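Local coordinates for conserved hypothetical protein (Staphylococcus aureus subsp. aureus, PDB 2AP3) that is of unknown function but may bind the cell wall as a lipoprotein, and folds as an elongated helical bundle, at residues A[26-29]-A[30-34]; A[88-91]-A[92-96]. One frame throughout, in Å; residues are numbered along the deposited sequence.

Interaction 1. Residues A[26-29]-A[30-34]; sequences DKIK and DDEEP
The join between helix 10-30 and helix 33-50 is a type I beta turn from Asp30 to Glu33, and an i to i+4 salt bridge between Lys27 and Asp31 spans its start, at the protein surface. With CG anti to the backbone nitrogen (chi1 -178°), the Lys27 chain bends at chi2 and again at chi4, which brings its ammonium round to the carboxylate four residues on. NZ of Lys27 meets OD2 of Asp31 at 2.7 Å, on the syn side of the carboxylate and close to its plane. Backbone bonds of i to i+4 span run up to Asp31 N: Asp30 N bonds to Asp26 O at 2.8 Å, and Asp31 N bonds to Lys27 O. The next bond changes span. Glu32 N reaches back only three residues, to Lys29 O, coming from above the carbonyl plane with a C=O...N angle of 111°. Glu32 turns its carboxylate to helix 61-96, where one oxygen is close to Ser92 in a probable hydrogen bond, while Lys125 forms a salt bridge with the other. The turn itself closes through Glu33 N, which bonds to Asp30 O at 3.0 Å.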
loop_
_atom_site.group_PDB
_atom_site.type_symbol
_atom_site.label_atom_id
_atom_site.label_comp_id
_atom_site.label_asym_id
_atom_site.label_seq_id
_atom_site.Cartn_x
_atom_site.Cartn_y
_atom_site.Cartn_z
ATOM N N ASP A 26 -7.628 -9.537 -12.715
ATOM C CA ASP A 26 -7.710 -10.381 -11.519
ATOM C C ASP A 26 -6.453 -11.215 -11.269
ATOM O O ASP A 26 -6.116 -11.480 -10.110
ATOM C CB ASP A 26 -8.982 -11.235 -11.513
ATOM C CG ASP A 26 -10.142 -10.551 -10.800
ATOM O OD1 ASP A 26 -11.291 -11.015 -10.965
ATOM O OD2 ASP A 26 -9.913 -9.552 -10.069
ATOM N N LYS A 27 -5.754 -11.599 -12.341
ATOM C CA LYS A 27 -4.476 -12.313 -12.219
ATOM C C LYS A 27 -3.457 -11.402 -11.542
ATOM O O LYS A 27 -2.720 -11.820 -10.653
ATOM C CB LYS A 27 -3.954 -12.745 -13.594
ATOM C CG LYS A 27 -2.648 -13.539 -13.558
ATOM C CD LYS A 27 -2.902 -15.012 -13.270
ATOM C CE LYS A 27 -1.624 -15.740 -12.878
ATOM N NZ LYS A 27 -1.294 -15.533 -11.439
ATOM N N ILE A 28 -3.435 -10.150 -11.977
ATOM C CA ILE A 28 -2.571 -9.143 -11.383
ATOM C C ILE A 28 -2.922 -8.931 -9.902
ATOM O O ILE A 28 -2.030 -8.802 -9.060
ATOM C CB ILE A 28 -2.644 -7.825 -12.182
ATOM C CG1 ILE A 28 -1.985 -8.017 -13.550
ATOM C CG2 ILE A 28 -1.939 -6.705 -11.447
ATOM C CD1 ILE A 28 -2.291 -6.920 -14.550
ATOM N N LYS A 29 -4.213 -8.918 -9.586
ATOM C CA LYS A 29 -4.652 -8.701 -8.215
ATOM C C LYS A 29 -4.265 -9.891 -7.338
ATOM O O LYS A 29 -3.844 -9.710 -6.188
ATOM C CB LYS A 29 -6.155 -8.433 -8.161
ATOM C CG LYS A 29 -6.642 -7.823 -6.851
ATOM C CD LYS A 29 -8.116 -7.472 -6.926
ATOM C CE LYS A 29 -8.735 -7.339 -5.543
ATOM N NZ LYS A 29 -8.670 -8.628 -4.793
ATOM N N ASP A 30 -4.401 -11.099 -7.892
ATOM C CA ASP A 30 -3.958 -12.332 -7.231
ATOM C C ASP A 30 -2.483 -12.278 -6.860
ATOM O O ASP A 30 -2.111 -12.616 -5.737
ATOM C CB ASP A 30 -4.206 -13.561 -8.127
ATOM C CG ASP A 30 -5.687 -13.857 -8.334
ATOM O OD1 ASP A 30 -6.523 -13.299 -7.589
ATOM O OD2 ASP A 30 -6.009 -14.651 -9.249
ATOM N N ASP A 31 -1.658 -11.843 -7.812
ATOM C CA ASP A 31 -0.206 -11.792 -7.654
ATOM C C ASP A 31 0.267 -10.760 -6.614
ATOM O O ASP A 31 1.465 -10.698 -6.293
ATOM C CB ASP A 31 0.469 -11.555 -9.018
ATOM C CG ASP A 31 0.282 -12.727 -9.993
ATOM O OD1 ASP A 31 0.686 -12.589 -11.171
ATOM O OD2 ASP A 31 -0.266 -13.786 -9.595
ATOM N N GLU A 32 -0.671 -9.955 -6.110
ATOM C CA GLU A 32 -0.406 -8.999 -5.023
ATOM C C GLU A 32 -0.632 -9.597 -3.635
ATOM O O GLU A 32 -0.531 -8.893 -2.631
ATOM C CB GLU A 32 -1.279 -7.741 -5.175
ATOM C CG GLU A 32 -0.888 -6.847 -6.331
ATOM C CD GLU A 32 -1.844 -5.670 -6.541
ATOM O OE1 GLU A 32 -2.718 -5.406 -5.693
ATOM O OE2 GLU A 32 -1.703 -4.987 -7.557
ATOM N N GLU A 33 -0.954 -10.885 -3.576
ATOM C CA GLU A 33 -1.195 -11.563 -2.290
ATOM C C GLU A 33 -0.034 -11.388 -1.293
ATOM O O GLU A 33 -0.275 -11.197 -0.090
ATOM C CB GLU A 33 -1.542 -13.047 -2.497
ATOM C CG GLU A 33 -2.018 -13.764 -1.232
ATOM C CD GLU A 33 -0.876 -14.343 -0.408
ATOM O OE1 GLU A 33 -1.103 -14.681 0.778
ATOM O OE2 GLU A 33 0.249 -14.466 -0.945
ATOM N N PRO A 34 1.225 -11.457 -1.776
ATOM C CA PRO A 34 2.376 -11.139 -0.916
ATOM C C PRO A 34 2.307 -9.821 -0.127
ATOM O O PRO A 34 2.962 -9.721 0.907
ATOM C CB PRO A 34 3.539 -11.115 -1.904
ATOM C CG PRO A 34 3.141 -12.156 -2.920
ATOM C CD PRO A 34 1.674 -11.909 -3.111
#

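Interaction 2. Residues A[88-91]-A[92-96]; sequences AIKK and SEQDF
Two different first torsions bring Lys90 and Gln94 together on the exposed side of helix 61-96: Lys90 swings its chain away from its own nitrogen (chi1 -179°), whereas Gln94 places CG beside its nitrogen (chi1 -79°), and the two chains then run across each other at a slant. The amide oxygen OE1 of Gln94 lies against the lysine chain, 3.6 Å from CG of Lys90 and also near its CE and NZ, a packing contact with a polar end more than a directed bond. One residue along, Lys91 and Asp95 repeat the i to i+4 spacing with opposite charges. NZ of Lys91 stays 4.3 Å from OD2 of Asp95, beyond salt-bridge range, so any attraction is probably modest.

Beneath these side chains the backbone is a regular alpha helix. Ser92 N bonds to Ala88 O at 2.8 Å, and Glu93 N to Ile89 O at 2.9 Å. Gln94 N and Asp95 N complete the set with Lys90 O and Lys91 O, and all four N-H groups point within about thirty degrees of straight at their acceptors. CB of Ser92 rests 3.4 Å from Ala88 O.

The buried hydroxyl of Ser92 is held from outside this turn, by a hydrogen bond with Tyr126, with Glu32 the probable second partner. Ala88 and Ile89 pack on Ile35 of helix 33-50, and Ser92 and Asp95 meet Ile28 of helix 10-30. Towards helix 109-150, Ile89 touches His129, Glu93 touches Tyr126, and the ring of Phe96 meets that of Tyr126 with their planes inclined, so this last part of helix 61-96 is packed among three neighbouring helices.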
loop_
_atom_site.group_PDB
_atom_site.type_symbol
_atom_site.label_atom_id
_atom_site.label_comp_id
_atom_site.label_asym_id
_atom_site.label_seq_id
_atom_site.Cartn_x
_atom_site.Cartn_y
_atom_site.Cartn_z
ATOM N N ALA A 88 6.091 -5.068 -5.067
ATOM C CA ALA A 88 4.950 -5.810 -5.578
ATOM C C ALA A 88 4.081 -4.892 -6.414
ATOM O O ALA A 88 3.624 -5.272 -7.494
ATOM C CB ALA A 88 4.154 -6.398 -4.449
ATOM N N ILE A 89 3.863 -3.680 -5.924
ATOM C CA ILE A 89 3.028 -2.720 -6.640
ATOM C C ILE A 89 3.721 -2.306 -7.924
ATOM O O ILE A 89 3.065 -2.099 -8.946
ATOM C CB ILE A 89 2.638 -1.513 -5.747
ATOM C CG1 ILE A 89 1.668 -1.981 -4.656
ATOM C CG2 ILE A 89 2.067 -0.363 -6.593
ATOM C CD1 ILE A 89 0.301 -2.475 -5.226
ATOM N N LYS A 90 5.049 -2.214 -7.881
ATOM C CA LYS A 90 5.817 -1.955 -9.107
ATOM C C LYS A 90 5.560 -3.066 -10.126
ATOM O O LYS A 90 5.310 -2.777 -11.313
ATOM C CB LYS A 90 7.311 -1.776 -8.820
ATOM C CG LYS A 90 8.151 -1.472 -10.060
ATOM C CD LYS A 90 9.512 -0.897 -9.678
ATOM C CE LYS A 90 10.562 -1.098 -10.773
ATOM N NZ LYS A 90 10.339 -0.261 -11.994
ATOM N N LYS A 91 5.580 -4.314 -9.663
ATOM C CA LYS A 91 5.386 -5.483 -10.537
ATOM C C LYS A 91 3.969 -5.474 -11.112
ATOM O O LYS A 91 3.769 -5.687 -12.310
ATOM C CB LYS A 91 5.651 -6.773 -9.751
ATOM C CG LYS A 91 5.363 -8.084 -10.495
ATOM C CD LYS A 91 5.594 -9.275 -9.561
ATOM C CE LYS A 91 4.845 -10.526 -9.985
ATOM N NZ LYS A 91 5.451 -11.181 -11.165
ATOM N N SER A 92 2.999 -5.186 -10.247
ATOM C CA SER A 92 1.594 -5.123 -10.613
ATOM C C SER A 92 1.350 -4.065 -11.701
ATOM O O SER A 92 0.665 -4.334 -12.708
ATOM C CB SER A 92 0.769 -4.840 -9.346
ATOM O OG SER A 92 -0.599 -4.643 -9.633
ATOM N N GLU A 93 1.919 -2.875 -11.517
ATOM C CA GLU A 93 1.746 -1.797 -12.486
ATOM C C GLU A 93 2.376 -2.156 -13.830
ATOM O O GLU A 93 1.806 -1.854 -14.882
ATOM C CB GLU A 93 2.302 -0.464 -11.976
ATOM C CG GLU A 93 1.823 0.726 -12.812
ATOM C CD GLU A 93 2.630 1.985 -12.599
ATOM O OE1 GLU A 93 2.897 2.697 -13.590
ATOM O OE2 GLU A 93 3.001 2.275 -11.448
ATOM N N GLN A 94 3.541 -2.803 -13.791
ATOM C CA GLN A 94 4.214 -3.259 -15.021
ATOM C C GLN A 94 3.354 -4.243 -15.806
ATOM O O GLN A 94 3.314 -4.186 -17.039
ATOM C CB GLN A 94 5.585 -3.872 -14.709
ATOM C CG GLN A 94 6.678 -2.834 -14.462
ATOM C CD GLN A 94 8.058 -3.442 -14.239
ATOM O OE1 GLN A 94 8.707 -3.177 -13.227
ATOM N NE2 GLN A 94 8.516 -4.256 -15.195
ATOM N N ASP A 95 2.677 -5.139 -15.089
ATOM C CA ASP A 95 1.792 -6.124 -15.702
ATOM C C ASP A 95 0.485 -5.487 -16.166
ATOM O O ASP A 95 -0.123 -5.943 -17.141
ATOM C CB ASP A 95 1.487 -7.263 -14.727
ATOM C CG ASP A 95 2.685 -8.170 -14.477
ATOM O OD1 ASP A 95 3.704 -8.052 -15.190
ATOM O OD2 ASP A 95 2.603 -9.010 -13.560
ATOM N N PHE A 96 0.063 -4.442 -15.456
ATOM C CA PHE A 96 -1.180 -3.731 -15.752
ATOM C C PHE A 96 -1.174 -3.122 -17.144
ATOM O O PHE A 96 -2.106 -3.344 -17.920
ATOM C CB PHE A 96 -1.456 -2.638 -14.705
ATOM C CG PHE A 96 -2.374 -1.542 -15.194
ATOM C CD1 PHE A 96 -1.865 -0.282 -15.513
ATOM C CD2 PHE A 96 -3.740 -1.772 -15.349
ATOM C CE1 PHE A 96 -2.705 0.731 -15.973
ATOM C CE2 PHE A 96 -4.587 -0.764 -15.810
ATOM C CZ PHE A 96 -4.069 0.486 -16.123
#

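Overall arrangement
From the N terminus, the chain first passes through interaction 1, a local closure where helix 10-30 gives way through a turn to helix 33-50. It then runs the length of helix 33-50 and returns along helix 61-96, near whose end interaction 2 spans successive helical turns without closing a loop. The two are in series, neither nested nor crossed, yet their centres lie only 10 Å apart. Glu32 and Ile28 of interaction 1 both reach interaction 2, CD1 of Ile28 lying against the backbone at Asp95 and Phe96. The principle illustrated is that local contacts run along each helix or turn, while side chains between them join the helix junction to helix 61-96.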